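Local coordinates for protein group 3 allergen SMIPP-S Yv6023A04 (Sarcoptes scabiei type hominis, PDB 3H7O) that belongs to the trypsin-like S1 serine protease family but is an inactivated paralogue, so the peptidase activity assigned to that family is probably absent, at residues Q189-P201 / A207-S219. The protein carries 3 engineered substitutions. Residues are numbered along the deposited sequence; the frame is centred on the assembly and turned at random.
Sequences QQDTLVGVAAYFP and APEVFTKVGSYVS. Engineered in segment 189-201: Gln190 (natural residue Asn).
Strands 192-197 and 209-213 pair antiparallel, with Val196 and Thr212 as a hydrogen-bonded pair. Val196 N donates a hydrogen bond to Thr212 O at 3.0 Å, in the carbonyl plane, and Thr212 N returns a bond to Val196 O. On one side of this pair Ala198 N reaches Val210 O at 2.8 Å. On the other, Val214 N bonds to Val194 O from above the carbonyl plane, 47° out of it. The same oxygen accepts a hydrogen bond from water 1, which in turn accepts from Gly215 N.

Val214 points toward strand 192-197 and packs against it. With CG2 placed beside its own backbone N, Val214 touches Gly195 N and Val196 CG2, the latter at 3.8 Å from Val214 CG2. The two valine side chains cross at about a right angle. Leu193 meets the same methyl through CG. Leu193 O is buried against Val214 CB and has no polar partner in the model.

This hairpin belongs to the C-terminal beta-barrel of the chymotrypsin fold. Strand 186-189 flanks it on one side and strand 168-172 on the other. A classic beta bulge sets Val194 and Gly195 together opposite Thr187 of strand 186-189.

Phe211 and Ala197 share the opposite face of the sheet from Val196 and Thr212. With CG beside the backbone N (chi1 -60°), the Phe211 ring reaches Ala197, its CD1 3.5 Å from Ala197 CA and its CE1 near Ala197 CB. Phe169 meets this ring nearly parallel. Val210 CG1 touches Ala198 CB and sits at the edge of the Phe200 ring, 4.4 Å from CE2. Water 3 links the strands here: it accepts from Val210 N and lies 2.6 Å from Ala198 O and close to Glu209 OE1, with more acceptors around it than it can serve at once. Water 2 joins Ala197 O to Thr212 OG1, 2.7 Å from that hydroxyl.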
ATOM      1  N   GLN A 189      -2.539  12.105  -3.135  1.00 29.30           N
ATOM      2  CA  GLN A 189      -2.559  13.558  -3.200  1.00 31.74           C
ATOM      3  C   GLN A 189      -4.022  13.949  -3.019  1.00 33.19           C
ATOM      4  O   GLN A 189      -4.891  13.509  -3.784  1.00 33.51           O
ATOM      5  CB  GLN A 189      -1.984  14.061  -4.521  1.00 31.41           C
ATOM      6  CG  GLN A 189      -0.484  13.819  -4.644  1.00 31.15           C
ATOM      7  CD  GLN A 189       0.114  14.347  -5.933  1.00 32.62           C
ATOM      8  OE1 GLN A 189      -0.459  14.189  -7.014  1.00 34.27           O
ATOM      9  NE2 GLN A 189       1.286  14.961  -5.826  1.00 31.53           N
ATOM     10  N   GLN A 190      -4.287  14.743  -1.984  1.00 34.51           N
ATOM     11  CA  GLN A 190      -5.649  14.995  -1.496  1.00 35.31           C
ATOM     12  C   GLN A 190      -6.310  13.671  -1.076  1.00 35.77           C
ATOM     13  O   GLN A 190      -5.866  13.039  -0.117  1.00 36.45           O
ATOM     14  CB  GLN A 190      -6.484  15.777  -2.519  1.00 35.70           C
ATOM     15  N   ASP A 191      -7.352  13.241  -1.782  1.00 36.14           N
ATOM     16  CA  ASP A 191      -7.922  11.917  -1.528  1.00 36.46           C
ATOM     17  C   ASP A 191      -7.800  11.002  -2.756  1.00 35.97           C
ATOM     18  O   ASP A 191      -8.492   9.982  -2.859  1.00 36.21           O
ATOM     19  CB  ASP A 191      -9.367  12.012  -1.008  1.00 36.71           C
ATOM     20  CG  ASP A 191     -10.347  12.509  -2.057  1.00 39.48           C
ATOM     21  OD1 ASP A 191      -9.990  13.394  -2.860  1.00 41.33           O
ATOM     22  OD2 ASP A 191     -11.492  12.011  -2.067  1.00 45.81           O
ATOM     23  N   THR A 192      -6.903  11.379  -3.670  1.00 34.05           N
ATOM     24  CA  THR A 192      -6.637  10.612  -4.885  1.00 31.87           C
ATOM     25  C   THR A 192      -5.431   9.695  -4.704  1.00 30.62           C
ATOM     26  O   THR A 192      -4.321  10.148  -4.411  1.00 28.87           O
ATOM     27  CB  THR A 192      -6.424  11.529  -6.112  1.00 32.45           C
ATOM     28  OG1 THR A 192      -7.608  12.298  -6.346  1.00 32.30           O
ATOM     29  CG2 THR A 192      -6.113  10.711  -7.366  1.00 32.01           C
ATOM     30  N   LEU A 193      -5.674   8.403  -4.892  1.00 29.14           N
ATOM     31  CA  LEU A 193      -4.657   7.372  -4.764  1.00 29.33           C
ATOM     32  C   LEU A 193      -3.719   7.389  -5.970  1.00 28.91           C
ATOM     33  O   LEU A 193      -4.091   6.953  -7.060  1.00 29.38           O
ATOM     34  CB  LEU A 193      -5.343   6.012  -4.647  1.00 28.46           C
ATOM     35  CG  LEU A 193      -4.547   4.783  -4.221  1.00 28.51           C
ATOM     36  CD1 LEU A 193      -3.989   4.956  -2.813  1.00 29.02           C
ATOM     37  CD2 LEU A 193      -5.465   3.580  -4.297  1.00 30.37           C
ATOM     38  N   VAL A 194      -2.505   7.890  -5.770  1.00 27.76           N
ATOM     39  CA  VAL A 194      -1.548   8.019  -6.874  1.00 26.25           C
ATOM     40  C   VAL A 194      -0.498   6.911  -6.874  1.00 26.43           C
ATOM     41  O   VAL A 194       0.072   6.592  -7.916  1.00 25.94           O
ATOM     42  CB  VAL A 194      -0.883   9.422  -6.916  1.00 26.02           C
ATOM     43  CG1 VAL A 194      -1.953  10.507  -7.049  1.00 23.60           C
ATOM     44  CG2 VAL A 194      -0.025   9.666  -5.680  1.00 24.62           C
ATOM     45  N   GLY A 195      -0.265   6.314  -5.707  1.00 26.91           N
ATOM     46  CA  GLY A 195       0.721   5.250  -5.586  1.00 27.09           C
ATOM     47  C   GLY A 195       0.350   4.147  -4.612  1.00 28.19           C
ATOM     48  O   GLY A 195      -0.478   4.340  -3.717  1.00 27.73           O
ATOM     49  N   VAL A 196       0.960   2.984  -4.820  1.00 27.53           N
ATOM     50  CA  VAL A 196       0.956   1.884  -3.864  1.00 28.16           C
ATOM     51  C   VAL A 196       2.423   1.619  -3.562  1.00 28.35           C
ATOM     52  O   VAL A 196       3.202   1.343  -4.479  1.00 28.10           O
ATOM     53  CB  VAL A 196       0.319   0.598  -4.463  1.00 28.58           C
ATOM     54  CG1 VAL A 196       0.427  -0.571  -3.490  1.00 29.92           C
ATOM     55  CG2 VAL A 196      -1.140   0.838  -4.838  1.00 30.99           C
ATOM     56  N   ALA A 197       2.809   1.722  -2.290  1.00 27.40           N
ATOM     57  CA  ALA A 197       4.215   1.568  -1.922  1.00 27.83           C
ATOM     58  C   ALA A 197       4.785   0.212  -2.336  1.00 28.09           C
ATOM     59  O   ALA A 197       4.161  -0.835  -2.132  1.00 28.20           O
ATOM     60  CB  ALA A 197       4.420   1.805  -0.431  1.00 27.33           C
ATOM     61  N   ALA A 198       5.962   0.256  -2.951  1.00 29.19           N
ATOM     62  CA  ALA A 198       6.753  -0.934  -3.212  1.00 30.01           C
ATOM     63  C   ALA A 198       7.800  -1.016  -2.116  1.00 31.02           C
ATOM     64  O   ALA A 198       8.030  -0.032  -1.404  1.00 31.67           O
ATOM     65  CB  ALA A 198       7.409  -0.840  -4.583  1.00 31.14           C
ATOM     66  N   TYR A 199       8.410  -2.187  -1.950  1.00 30.52           N
ATOM     67  CA  TYR A 199       9.540  -2.327  -1.040  1.00 31.20           C
ATOM     68  C   TYR A 199      10.561  -3.329  -1.562  1.00 30.86           C
ATOM     69  O   TYR A 199      10.220  -4.470  -1.883  1.00 31.42           O
ATOM     70  CB  TYR A 199       9.090  -2.699   0.382  1.00 31.50           C
ATOM     71  CG  TYR A 199      10.229  -2.690   1.381  1.00 34.21           C
ATOM     72  CD1 TYR A 199      10.610  -1.514   2.025  1.00 34.37           C
ATOM     73  CD2 TYR A 199      10.941  -3.856   1.663  1.00 32.78           C
ATOM     74  CE1 TYR A 199      11.664  -1.501   2.932  1.00 35.05           C
ATOM     75  CE2 TYR A 199      11.991  -3.854   2.570  1.00 34.55           C
ATOM     76  CZ  TYR A 199      12.347  -2.677   3.200  1.00 35.30           C
ATOM     77  OH  TYR A 199      13.388  -2.681   4.094  1.00 34.91           O
ATOM     78  N   PHE A 200      11.812  -2.883  -1.643  1.00 30.67           N
ATOM     79  CA  PHE A 200      12.922  -3.717  -2.081  1.00 29.66           C
ATOM     80  C   PHE A 200      13.910  -3.901  -0.930  1.00 30.63           C
ATOM     81  O   PHE A 200      14.652  -2.977  -0.596  1.00 30.09           O
ATOM     82  CB  PHE A 200      13.617  -3.091  -3.295  1.00 29.06           C
ATOM     83  CG  PHE A 200      12.771  -3.074  -4.532  1.00 27.36           C
ATOM     84  CD1 PHE A 200      12.856  -4.107  -5.463  1.00 26.80           C
ATOM     85  CD2 PHE A 200      11.876  -2.030  -4.764  1.00 26.92           C
ATOM     86  CE1 PHE A 200      12.068  -4.098  -6.609  1.00 27.75           C
ATOM     87  CE2 PHE A 200      11.083  -2.015  -5.903  1.00 28.13           C
ATOM     88  CZ  PHE A 200      11.180  -3.050  -6.828  1.00 29.05           C
ATOM     89  N   PRO A 201      13.910  -5.096  -0.309  1.00 31.53           N
ATOM     90  CA  PRO A 201      14.777  -5.395   0.840  1.00 32.06           C
ATOM     91  C   PRO A 201      16.272  -5.191   0.568  1.00 32.09           C
ATOM     92  O   PRO A 201      17.022  -4.846   1.483  1.00 31.91           O
ATOM     93  CB  PRO A 201      14.484  -6.876   1.130  1.00 32.32           C
ATOM     94  CG  PRO A 201      13.795  -7.397  -0.099  1.00 32.98           C
ATOM     95  CD  PRO A 201      13.032  -6.233  -0.634  1.00 31.99           C
ATOM     96  N   ALA A 207      18.562   5.106  -0.479  1.00 26.11           N
ATOM     97  CA  ALA A 207      17.691   5.035  -1.657  1.00 25.85           C
ATOM     98  C   ALA A 207      16.326   5.684  -1.422  1.00 26.41           C
ATOM     99  O   ALA A 207      15.785   5.614  -0.314  1.00 25.65           O
ATOM    100  CB  ALA A 207      17.506   3.586  -2.101  1.00 25.78           C
ATOM    101  N   PRO A 208      15.754   6.302  -2.473  1.00 25.98           N
ATOM    102  CA  PRO A 208      14.394   6.823  -2.349  1.00 25.87           C
ATOM    103  C   PRO A 208      13.394   5.680  -2.221  1.00 25.28           C
ATOM    104  O   PRO A 208      13.720   4.532  -2.529  1.00 24.00           O
ATOM    105  CB  PRO A 208      14.163   7.552  -3.681  1.00 25.64           C
ATOM    106  CG  PRO A 208      15.511   7.666  -4.330  1.00 26.70           C
ATOM    107  CD  PRO A 208      16.303   6.512  -3.825  1.00 26.41           C
ATOM    108  N   GLU A 209      12.192   5.997  -1.752  1.00 24.81           N
ATOM    109  CA  GLU A 209      11.104   5.030  -1.729  1.00 25.03           C
ATOM    110  C   GLU A 209      10.535   4.874  -3.137  1.00 25.56           C
ATOM    111  O   GLU A 209      10.527   5.828  -3.917  1.00 24.90           O
ATOM    112  CB  GLU A 209      10.013   5.463  -0.742  1.00 25.33           C
ATOM    113  CG  GLU A 209      10.496   5.671   0.703  1.00 24.62           C
ATOM    114  CD  GLU A 209      11.049   4.404   1.363  1.00 27.53           C
ATOM    115  OE1 GLU A 209      10.671   3.282   0.957  1.00 25.75           O
ATOM    116  OE2 GLU A 209      11.854   4.532   2.311  1.00 27.02           O
ATOM    117  N   VAL A 210      10.074   3.668  -3.457  1.00 24.95           N
ATOM    118  CA  VAL A 210       9.480   3.392  -4.765  1.00 25.77           C
ATOM    119  C   VAL A 210       8.006   3.053  -4.610  1.00 25.63           C
ATOM    120  O   VAL A 210       7.614   2.337  -3.683  1.00 25.34           O
ATOM    121  CB  VAL A 210      10.222   2.254  -5.517  1.00 25.16           C
ATOM    122  CG1 VAL A 210       9.559   1.959  -6.880  1.00 27.24           C
ATOM    123  CG2 VAL A 210      11.678   2.629  -5.729  1.00 26.02           C
ATOM    124  N   PHE A 211       7.202   3.579  -5.527  1.00 26.13           N
ATOM    125  CA  PHE A 211       5.757   3.406  -5.503  1.00 26.36           C
ATOM    126  C   PHE A 211       5.284   2.958  -6.865  1.00 27.22           C
ATOM    127  O   PHE A 211       5.684   3.525  -7.879  1.00 26.85           O
ATOM    128  CB  PHE A 211       5.072   4.724  -5.138  1.00 27.24           C
ATOM    129  CG  PHE A 211       5.475   5.255  -3.793  1.00 26.91           C
ATOM    130  CD1 PHE A 211       4.766   4.896  -2.654  1.00 30.30           C
ATOM    131  CD2 PHE A 211       6.581   6.094  -3.661  1.00 28.39           C
ATOM    132  CE1 PHE A 211       5.146   5.369  -1.395  1.00 27.83           C
ATOM    133  CE2 PHE A 211       6.971   6.572  -2.412  1.00 25.96           C
ATOM    134  CZ  PHE A 211       6.247   6.210  -1.278  1.00 29.38           C
ATOM    135  N   THR A 212       4.440   1.934  -6.887  1.00 26.88           N
ATOM    136  CA  THR A 212       3.766   1.531  -8.110  1.00 27.05           C
ATOM    137  C   THR A 212       2.791   2.642  -8.483  1.00 27.25           C
ATOM    138  O   THR A 212       1.980   3.069  -7.658  1.00 26.85           O
ATOM    139  CB  THR A 212       3.018   0.196  -7.928  1.00 26.28           C
ATOM    140  OG1 THR A 212       3.961  -0.834  -7.613  1.00 28.02           O
ATOM    141  CG2 THR A 212       2.270  -0.186  -9.204  1.00 27.60           C
ATOM    142  N   LYS A 213       2.896   3.109  -9.722  1.00 27.15           N
ATOM    143  CA  LYS A 213       2.089   4.206 -10.225  1.00 28.78           C
ATOM    144  C   LYS A 213       0.668   3.721 -10.522  1.00 27.27           C
ATOM    145  O   LYS A 213       0.441   2.979 -11.478  1.00 27.47           O
ATOM    146  CB  LYS A 213       2.762   4.790 -11.470  1.00 29.31           C
ATOM    147  CG  LYS A 213       2.129   6.047 -12.039  1.00 32.49           C
ATOM    148  CD  LYS A 213       3.116   6.831 -12.908  1.00 37.61           C
ATOM    149  CE  LYS A 213       3.813   5.956 -13.949  1.00 39.53           C
ATOM    150  NZ  LYS A 213       4.133   6.722 -15.192  1.00 38.15           N
ATOM    151  N   VAL A 214      -0.282   4.137  -9.688  1.00 27.94           N
ATOM    152  CA  VAL A 214      -1.675   3.682  -9.799  1.00 27.18           C
ATOM    153  C   VAL A 214      -2.276   4.045 -11.166  1.00 27.21           C
ATOM    154  O   VAL A 214      -3.019   3.255 -11.753  1.00 27.21           O
ATOM    155  CB  VAL A 214      -2.553   4.193  -8.616  1.00 27.13           C
ATOM    156  CG1 VAL A 214      -4.022   3.827  -8.815  1.00 27.25           C
ATOM    157  CG2 VAL A 214      -2.062   3.608  -7.299  1.00 25.81           C
ATOM    158  N   GLY A 215      -1.917   5.220 -11.680  1.00 27.45           N
ATOM    159  CA  GLY A 215      -2.371   5.674 -13.001  1.00 27.65           C
ATOM    160  C   GLY A 215      -2.106   4.685 -14.127  1.00 28.38           C
ATOM    161  O   GLY A 215      -2.875   4.611 -15.086  1.00 28.63           O
ATOM    162  N   SER A 216      -1.022   3.919 -14.003  1.00 28.24           N
ATOM    163  CA  SER A 216      -0.651   2.922 -15.011  1.00 28.42           C
ATOM    164  C   SER A 216      -1.558   1.692 -15.018  1.00 28.16           C
ATOM    165  O   SER A 216      -1.602   0.962 -16.010  1.00 28.30           O
ATOM    166  CB  SER A 216       0.797   2.484 -14.816  1.00 27.81           C
ATOM    167  OG  SER A 216       1.673   3.588 -14.916  1.00 28.90           O
ATOM    168  N   TYR A 217      -2.274   1.472 -13.917  1.00 27.51           N
ATOM    169  CA  TYR A 217      -3.112   0.281 -13.748  1.00 28.36           C
ATOM    170  C   TYR A 217      -4.594   0.598 -13.572  1.00 29.14           C
ATOM    171  O   TYR A 217      -5.399  -0.309 -13.350  1.00 28.25           O
ATOM    172  CB  TYR A 217      -2.628  -0.548 -12.549  1.00 28.38           C
ATOM    173  CG  TYR A 217      -1.197  -1.020 -12.679  1.00 28.76           C
ATOM    174  CD1 TYR A 217      -0.898  -2.244 -13.279  1.00 28.04           C
ATOM    175  CD2 TYR A 217      -0.141  -0.238 -12.205  1.00 28.11           C
ATOM    176  CE1 TYR A 217       0.415  -2.676 -13.402  1.00 28.67           C
ATOM    177  CE2 TYR A 217       1.178  -0.660 -12.327  1.00 27.75           C
ATOM    178  CZ  TYR A 217       1.448  -1.880 -12.923  1.00 28.30           C
ATOM    179  OH  TYR A 217       2.752  -2.301 -13.044  1.00 26.07           O
ATOM    180  N   VAL A 218      -4.955   1.874 -13.684  1.00 29.01           N
ATOM    181  CA  VAL A 218      -6.311   2.299 -13.336  1.00 30.56           C
ATOM    182  C   VAL A 218      -7.382   1.735 -14.284  1.00 31.29           C
ATOM    183  O   VAL A 218      -8.519   1.516 -13.869  1.00 30.40           O
ATOM    184  CB  VAL A 218      -6.409   3.843 -13.123  1.00 30.71           C
ATOM    185  CG1 VAL A 218      -6.537   4.577 -14.432  1.00 29.89           C
ATOM    186  CG2 VAL A 218      -7.571   4.183 -12.199  1.00 33.90           C
ATOM    187  N   SER A 219      -7.005   1.471 -15.536  1.00 31.77           N
ATOM    188  CA  SER A 219      -7.895   0.804 -16.486  1.00 33.07           C
ATOM    189  C   SER A 219      -8.209  -0.624 -16.025  1.00 32.98           C
ATOM    190  O   SER A 219      -9.367  -1.053 -16.037  1.00 32.42           O
ATOM    191  CB  SER A 219      -7.273   0.793 -17.884  1.00 32.59           C
ATOM    192  OG  SER A 219      -8.134   0.167 -18.813  1.00 37.58           O
TER
HETATM  193  O   HOH W   1      -0.888   7.472 -10.384  1.00 27.73           O
HETATM  194  O   HOH W   2       3.948  -1.663  -4.998  1.00 29.98           O
HETATM  195  O   HOH W   3      10.033   1.696  -1.280  1.00 27.96           O